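Local coordinates for L-lysine 6-monooxygenase involved in desferrioxamine biosynthesis (Erwinia amylovora CFBP1430, PDB 5O8P) that hydroxylates a terminal amine of cadaverine, as an FAD- and NADPH-dependent monooxygenase of desferrioxamine siderophore biosynthesis, at the interface of chains A and B and the interface of chains A and C. Coordinates in Å, arbitrary orientation; residue numbers count along the deposited sequence, not the author numbering. Chains: chain A/B/C, L-lysine 6-monooxygenase involved in desferrioxamine biosynthesis.

Chain A meets two neighbours through separate surfaces of the four-copy assembly. Contacts 1 and 3 are adjoining parts of its interface with chain B: their C-alpha centres lie about 6 Å apart and they share A:Lys82, A:Leu87 and B:Leu68, so helix 77-83 and the start of helix 87-93 serve both, contact 1 as the polar part and contact 3 as the mainly apolar one. Contact 2, where helix 276-290 of chain A faces chain C, is centred about 38 Å from contact 1 and 36 Å from contact 3. Two distinct two-fold interfaces on one chain are consistent with a tetramer built as a dimer of dimers.

Contact 1: the interface of chains A and B. Residues chain A 81-82, 85-87; chain B 68-69, 417, 419.
A:Lys82 reaches from helix 77-83 to the backbone carbonyls of B:Pro417 and B:Leu68, in an interface between two copies of this N-hydroxylating flavoprotein of the lysine/ornithine monooxygenase family. Its CG stands anti to the backbone N (chi1 180°) and the chain bends at chi2, which carries the amino group NZ off the helix and towards the neighbour. There NZ donates to the backbone O of B:Pro417 at 2.8 Å, tilted 25° from the carbonyl plane, and makes a weak bond of 3.4 Å to the O of B:Leu68. B:Glu419 comes the opposite way: extended beyond CG, its side chain runs obliquely past that of the lysine, and the carboxylate settles between the end of helix 77-83 and the start of helix 87-93, against A:Gly85 C and A:Leu87 N. The salt bridge is loose, with B:Glu419 OE2 3.9 Å from A:Lys82 NZ, and the carboxylate sits beside the middle of the lysine chain, OE2 being 3.3 Å from CD. The same OE2 accepts a weak hydrogen bond of 3.4 Å from A:Leu87 N, at the first turn of helix 87-93, whose N-terminal end would probably favour a negative charge. Beneath this polar layer A:Leu87 and B:Leu68 pack at a slant, the CD2 methyl of A:Leu87 lying 3.8 Å from B:Leu68 CA and also touching the CD2 branch of that leucine. The carboxylate carbon CD of B:Glu419 lies 4.1 Å from A:Gly85 CA.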
# COMPACT_ATOMS: atom_id res chain seq x y z
N MET A 81 17.29 6.30 -19.15
CA MET A 81 17.80 5.98 -17.84
C MET A 81 19.12 5.22 -18.00
O MET A 81 20.05 5.42 -17.23
CB MET A 81 16.74 5.19 -17.06
CG MET A 81 16.59 5.59 -15.62
SD MET A 81 15.90 7.23 -15.35
CE MET A 81 14.18 6.95 -15.68
N LYS A 82 19.20 4.37 -19.01
CA LYS A 82 20.40 3.57 -19.29
C LYS A 82 21.58 4.42 -19.76
O LYS A 82 22.71 4.24 -19.27
CB LYS A 82 20.07 2.49 -20.32
CG LYS A 82 21.21 1.58 -20.73
CD LYS A 82 21.89 0.94 -19.53
CE LYS A 82 22.63 -0.32 -19.94
NZ LYS A 82 23.75 -0.62 -19.02
N GLY A 85 23.15 6.40 -17.22
CA GLY A 85 23.97 5.54 -16.36
C GLY A 85 23.38 5.35 -14.98
O GLY A 85 24.12 5.07 -14.04
N LYS A 86 22.05 5.45 -14.87
CA LYS A 86 21.31 5.34 -13.61
C LYS A 86 20.16 4.32 -13.62
O LYS A 86 19.31 4.34 -12.72
CB LYS A 86 20.73 6.72 -13.27
CG LYS A 86 19.57 7.15 -14.16
CD LYS A 86 19.04 8.51 -13.77
CE LYS A 86 18.17 8.47 -12.51
NZ LYS A 86 17.75 9.84 -12.13
N LEU A 87 20.09 3.45 -14.62
CA LEU A 87 18.95 2.55 -14.76
C LEU A 87 18.81 1.65 -13.54
O LEU A 87 17.69 1.33 -13.15
CB LEU A 87 19.03 1.72 -16.03
CG LEU A 87 17.94 0.67 -16.28
CD1 LEU A 87 16.54 1.26 -16.35
CD2 LEU A 87 18.25 -0.09 -17.56
N LEU B 68 18.26 -4.47 -18.51
CA LEU B 68 19.27 -3.80 -17.67
C LEU B 68 20.61 -3.64 -18.36
O LEU B 68 21.46 -2.88 -17.89
CB LEU B 68 19.47 -4.51 -16.32
CG LEU B 68 18.25 -4.49 -15.37
CD1 LEU B 68 18.61 -5.18 -14.07
CD2 LEU B 68 17.75 -3.08 -15.08
N ALA B 69 20.79 -4.34 -19.48
CA ALA B 69 21.94 -4.12 -20.35
C ALA B 69 21.57 -3.28 -21.58
O ALA B 69 22.40 -2.51 -22.05
CB ALA B 69 22.52 -5.45 -20.78
N PRO B 417 27.51 -1.36 -21.94
CA PRO B 417 28.13 -0.60 -20.86
C PRO B 417 27.61 -1.07 -19.50
O PRO B 417 26.41 -1.31 -19.34
CB PRO B 417 27.72 0.84 -21.17
CG PRO B 417 26.43 0.73 -21.91
CD PRO B 417 26.52 -0.54 -22.69
N GLU B 419 27.07 -0.51 -15.62
CA GLU B 419 26.90 0.70 -14.78
C GLU B 419 27.58 0.60 -13.41
O GLU B 419 26.99 0.04 -12.48
CB GLU B 419 25.41 1.01 -14.56
CG GLU B 419 24.61 1.20 -15.85
CD GLU B 419 23.17 1.62 -15.63
OE1 GLU B 419 22.60 1.35 -14.55
OE2 GLU B 419 22.59 2.23 -16.57

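Contact 2: the interface of chains A and C. Residues chain A 231-233, 276, 279-280; chain C 235, 237-238, 240.
C:Thr237 packs against A:Pro233 and the first turns of helix 276-290 of chain A. From its CB, 3.9 Å from A:Ile279 CG2, the side chain forks. The CG2 methyl, anti to the carbonyl carbon, enters between A:Ser276 CB at 3.6 Å and the ring of A:Pro233, with A:Ile279 CD1 also near. The OG1 hydroxyl, placed between backbone N and carbonyl carbon (chi1 48°), passes the CD and CG of A:Pro233 and meets a water at 2.6 Å; this water also hydrogen-bonds to A:Phe231 O and C:Thr240 OG1, bridging the two chains. C:Thr240 OG1 in turn donates to OE2 of C:Glu235 on its anti side, 26° out of the carboxylate plane, and probably helps to hold that group against A:Pro233 CD. At the other end A:Asn280 OD1 accepts a hydrogen bond from the backbone N of C:Lys238 at 2.9 Å, nearly along the C=O axis, which ties the asparagine carboxamide to the start of helix 238-241. The aliphatic chain of C:Lys238 crosses the asparagine at about a right angle, its CD 3.9 Å from A:Asn280 CG. The patch joins chains A and C, probably helping to build the tetramer, and lies next to A:Tyr232, an NADP(+)-binding residue.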
# COMPACT_ATOMS: atom_id res chain seq x y z
N PHE A 231 -14.05 17.72 -3.51
CA PHE A 231 -12.66 17.63 -3.97
C PHE A 231 -12.48 16.22 -4.52
O PHE A 231 -11.86 15.36 -3.88
CB PHE A 231 -11.67 17.95 -2.83
CG PHE A 231 -11.84 19.33 -2.27
CD1 PHE A 231 -11.22 20.42 -2.86
CD2 PHE A 231 -12.67 19.54 -1.19
CE1 PHE A 231 -11.40 21.69 -2.36
CE2 PHE A 231 -12.85 20.81 -0.67
CZ PHE A 231 -12.22 21.89 -1.26
N TYR A 232 -13.08 15.97 -5.69
CA TYR A 232 -13.20 14.61 -6.21
C TYR A 232 -11.85 14.06 -6.64
O TYR A 232 -11.03 14.79 -7.19
CB TYR A 232 -14.26 14.45 -7.33
CG TYR A 232 -14.26 15.47 -8.46
CD1 TYR A 232 -13.17 15.55 -9.34
CD2 TYR A 232 -15.36 16.31 -8.68
CE1 TYR A 232 -13.16 16.47 -10.39
CE2 TYR A 232 -15.35 17.23 -9.73
CZ TYR A 232 -14.25 17.31 -10.59
OH TYR A 232 -14.22 18.22 -11.63
N PRO A 233 -11.59 12.78 -6.34
CA PRO A 233 -10.38 12.16 -6.86
C PRO A 233 -10.51 11.78 -8.33
O PRO A 233 -11.62 11.61 -8.85
CB PRO A 233 -10.24 10.91 -6.00
CG PRO A 233 -11.63 10.54 -5.67
CD PRO A 233 -12.39 11.83 -5.55
N SER A 276 -5.73 10.59 -5.72
CA SER A 276 -6.31 10.23 -4.41
C SER A 276 -5.28 10.24 -3.28
O SER A 276 -5.62 10.65 -2.18
CB SER A 276 -7.07 8.90 -4.48
OG SER A 276 -6.24 7.86 -4.94
N ILE A 279 -5.07 13.98 -2.16
CA ILE A 279 -6.21 14.38 -1.33
C ILE A 279 -5.99 13.89 0.10
O ILE A 279 -6.10 14.65 1.05
CB ILE A 279 -7.55 13.82 -1.82
CG1 ILE A 279 -7.98 14.49 -3.11
CG2 ILE A 279 -8.65 14.05 -0.77
CD1 ILE A 279 -8.98 13.70 -3.91
N ASN A 280 -5.69 12.60 0.24
CA ASN A 280 -5.45 12.02 1.55
C ASN A 280 -4.23 12.60 2.25
O ASN A 280 -4.23 12.72 3.47
CB ASN A 280 -5.28 10.52 1.44
CG ASN A 280 -6.58 9.81 1.09
OD1 ASN A 280 -7.68 10.38 1.15
ND2 ASN A 280 -6.45 8.54 0.74
N GLU C 235 -16.25 5.96 -2.97
CA GLU C 235 -15.33 7.09 -2.77
C GLU C 235 -14.88 7.15 -1.31
O GLU C 235 -15.68 7.38 -0.41
CB GLU C 235 -15.96 8.44 -3.20
CG GLU C 235 -14.93 9.53 -3.46
CD GLU C 235 -15.47 10.74 -4.22
OE1 GLU C 235 -16.22 10.56 -5.21
OE2 GLU C 235 -15.12 11.87 -3.86
N THR C 237 -11.79 8.90 -0.31
CA THR C 237 -10.80 9.95 -0.12
C THR C 237 -11.28 10.83 1.02
O THR C 237 -12.47 11.12 1.13
CB THR C 237 -10.60 10.77 -1.41
OG1 THR C 237 -11.87 11.15 -1.93
CG2 THR C 237 -9.85 9.94 -2.45
N LYS C 238 -10.33 11.24 1.87
CA LYS C 238 -10.67 11.70 3.22
C LYS C 238 -11.41 13.02 3.27
O LYS C 238 -12.19 13.24 4.19
CB LYS C 238 -9.42 11.73 4.09
CG LYS C 238 -8.88 10.35 4.35
CD LYS C 238 -7.44 10.38 4.80
CE LYS C 238 -6.99 9.00 5.19
NZ LYS C 238 -5.57 9.06 5.63
N THR C 240 -13.71 13.87 1.10
CA THR C 240 -15.11 13.48 0.86
C THR C 240 -15.73 12.76 2.07
O THR C 240 -16.92 12.96 2.35
CB THR C 240 -15.27 12.60 -0.40
OG1 THR C 240 -14.81 13.31 -1.56
CG2 THR C 240 -16.73 12.22 -0.64
O HOH W 1 -11.99 13.68 -1.48

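Contact 3: the interface of chains A and B. Residues chain A 78-79, 82, 87; chain B 67-68, 71-72.
Helix 77-83 of chain A presents one face to a loop of chain B, in which B:Pro71 (phi/psi -61/-20°) and B:Thr72 both have helix-like backbone angles. The B:Pro71 ring lies on this face, its CB against the CB of A:Leu78 and its CG 3.5 Å from the A:Leu78 backbone O. Its CD meets A:Lys82 CG at 3.8 Å. The stem of A:Lys82 passes the ring at about a right angle before its tip goes on to the chain B carbonyls, and the proline probably steadies the aliphatic part of the lysine. Next along the loop, the CG2 methyl of B:Thr72 lies over one face of the A:Asn79 carboxamide, 3.5 Å from CG and about as near to OD1 and ND2. The asparagine reaches it with CG anti to the backbone N (chi1 -162°), its side chain crossing the B:Pro71 ring nearly perpendicularly. At the opposite end A:Leu87 turns CD2 towards B:Thr67, 3.4 Å from that residue's backbone O, and the same methyl touches B:Pro71 CG at 4.0 Å. A:Leu78 adds a looser contact, CD1 to B:Thr67 CG2 at 4.1 Å. Packing of helix against proline loop, repeated by the two-fold with the chains exchanged, probably helps hold chains A and B together as a dimer within the assembly.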
# COMPACT_ATOMS: atom_id res chain seq x y z
N LEU A 78 13.22 4.15 -20.38
CA LEU A 78 14.17 3.15 -19.89
C LEU A 78 15.52 3.27 -20.58
O LEU A 78 16.56 3.12 -19.94
CB LEU A 78 13.61 1.73 -20.05
CG LEU A 78 12.52 1.37 -19.04
CD1 LEU A 78 11.96 0.00 -19.35
CD2 LEU A 78 13.05 1.40 -17.61
N ASN A 79 15.53 3.57 -21.87
CA ASN A 79 16.81 3.77 -22.56
C ASN A 79 17.50 5.04 -22.09
O ASN A 79 18.72 5.06 -21.96
CB ASN A 79 16.66 3.80 -24.08
CG ASN A 79 17.97 3.55 -24.79
OD1 ASN A 79 18.76 2.68 -24.38
ND2 ASN A 79 18.23 4.32 -25.84
N LYS A 82 19.20 4.37 -19.01
CA LYS A 82 20.40 3.57 -19.29
C LYS A 82 21.58 4.42 -19.76
O LYS A 82 22.71 4.24 -19.27
CB LYS A 82 20.07 2.49 -20.32
CG LYS A 82 21.21 1.58 -20.73
CD LYS A 82 21.89 0.94 -19.53
CE LYS A 82 22.63 -0.32 -19.94
NZ LYS A 82 23.75 -0.62 -19.02
N LEU A 87 20.09 3.45 -14.62
CA LEU A 87 18.95 2.55 -14.76
C LEU A 87 18.81 1.65 -13.54
O LEU A 87 17.69 1.33 -13.15
CB LEU A 87 19.03 1.72 -16.03
CG LEU A 87 17.94 0.67 -16.28
CD1 LEU A 87 16.54 1.26 -16.35
CD2 LEU A 87 18.25 -0.09 -17.56
N THR B 67 16.79 -5.91 -20.64
CA THR B 67 16.57 -4.48 -20.36
C THR B 67 17.66 -3.80 -19.49
O THR B 67 17.96 -2.64 -19.73
CB THR B 67 15.16 -4.24 -19.76
OG1 THR B 67 14.15 -4.59 -20.71
CG2 THR B 67 14.94 -2.79 -19.39
N LEU B 68 18.26 -4.47 -18.51
CA LEU B 68 19.27 -3.80 -17.67
C LEU B 68 20.61 -3.64 -18.36
O LEU B 68 21.46 -2.88 -17.89
CB LEU B 68 19.47 -4.51 -16.32
CG LEU B 68 18.25 -4.49 -15.37
CD1 LEU B 68 18.61 -5.18 -14.07
CD2 LEU B 68 17.75 -3.08 -15.08
N PRO B 71 17.79 -1.67 -22.96
CA PRO B 71 16.34 -1.49 -23.07
C PRO B 71 15.80 -1.42 -24.49
O PRO B 71 14.61 -1.63 -24.68
CB PRO B 71 16.09 -0.15 -22.39
CG PRO B 71 17.24 0.03 -21.47
CD PRO B 71 18.42 -0.61 -22.15
N THR B 72 16.65 -1.13 -25.47
CA THR B 72 16.22 -1.12 -26.88
C THR B 72 16.12 -2.51 -27.52
O THR B 72 15.63 -2.63 -28.64
CB THR B 72 17.15 -0.27 -27.79
OG1 THR B 72 18.38 -0.97 -28.01
CG2 THR B 72 17.41 1.10 -27.19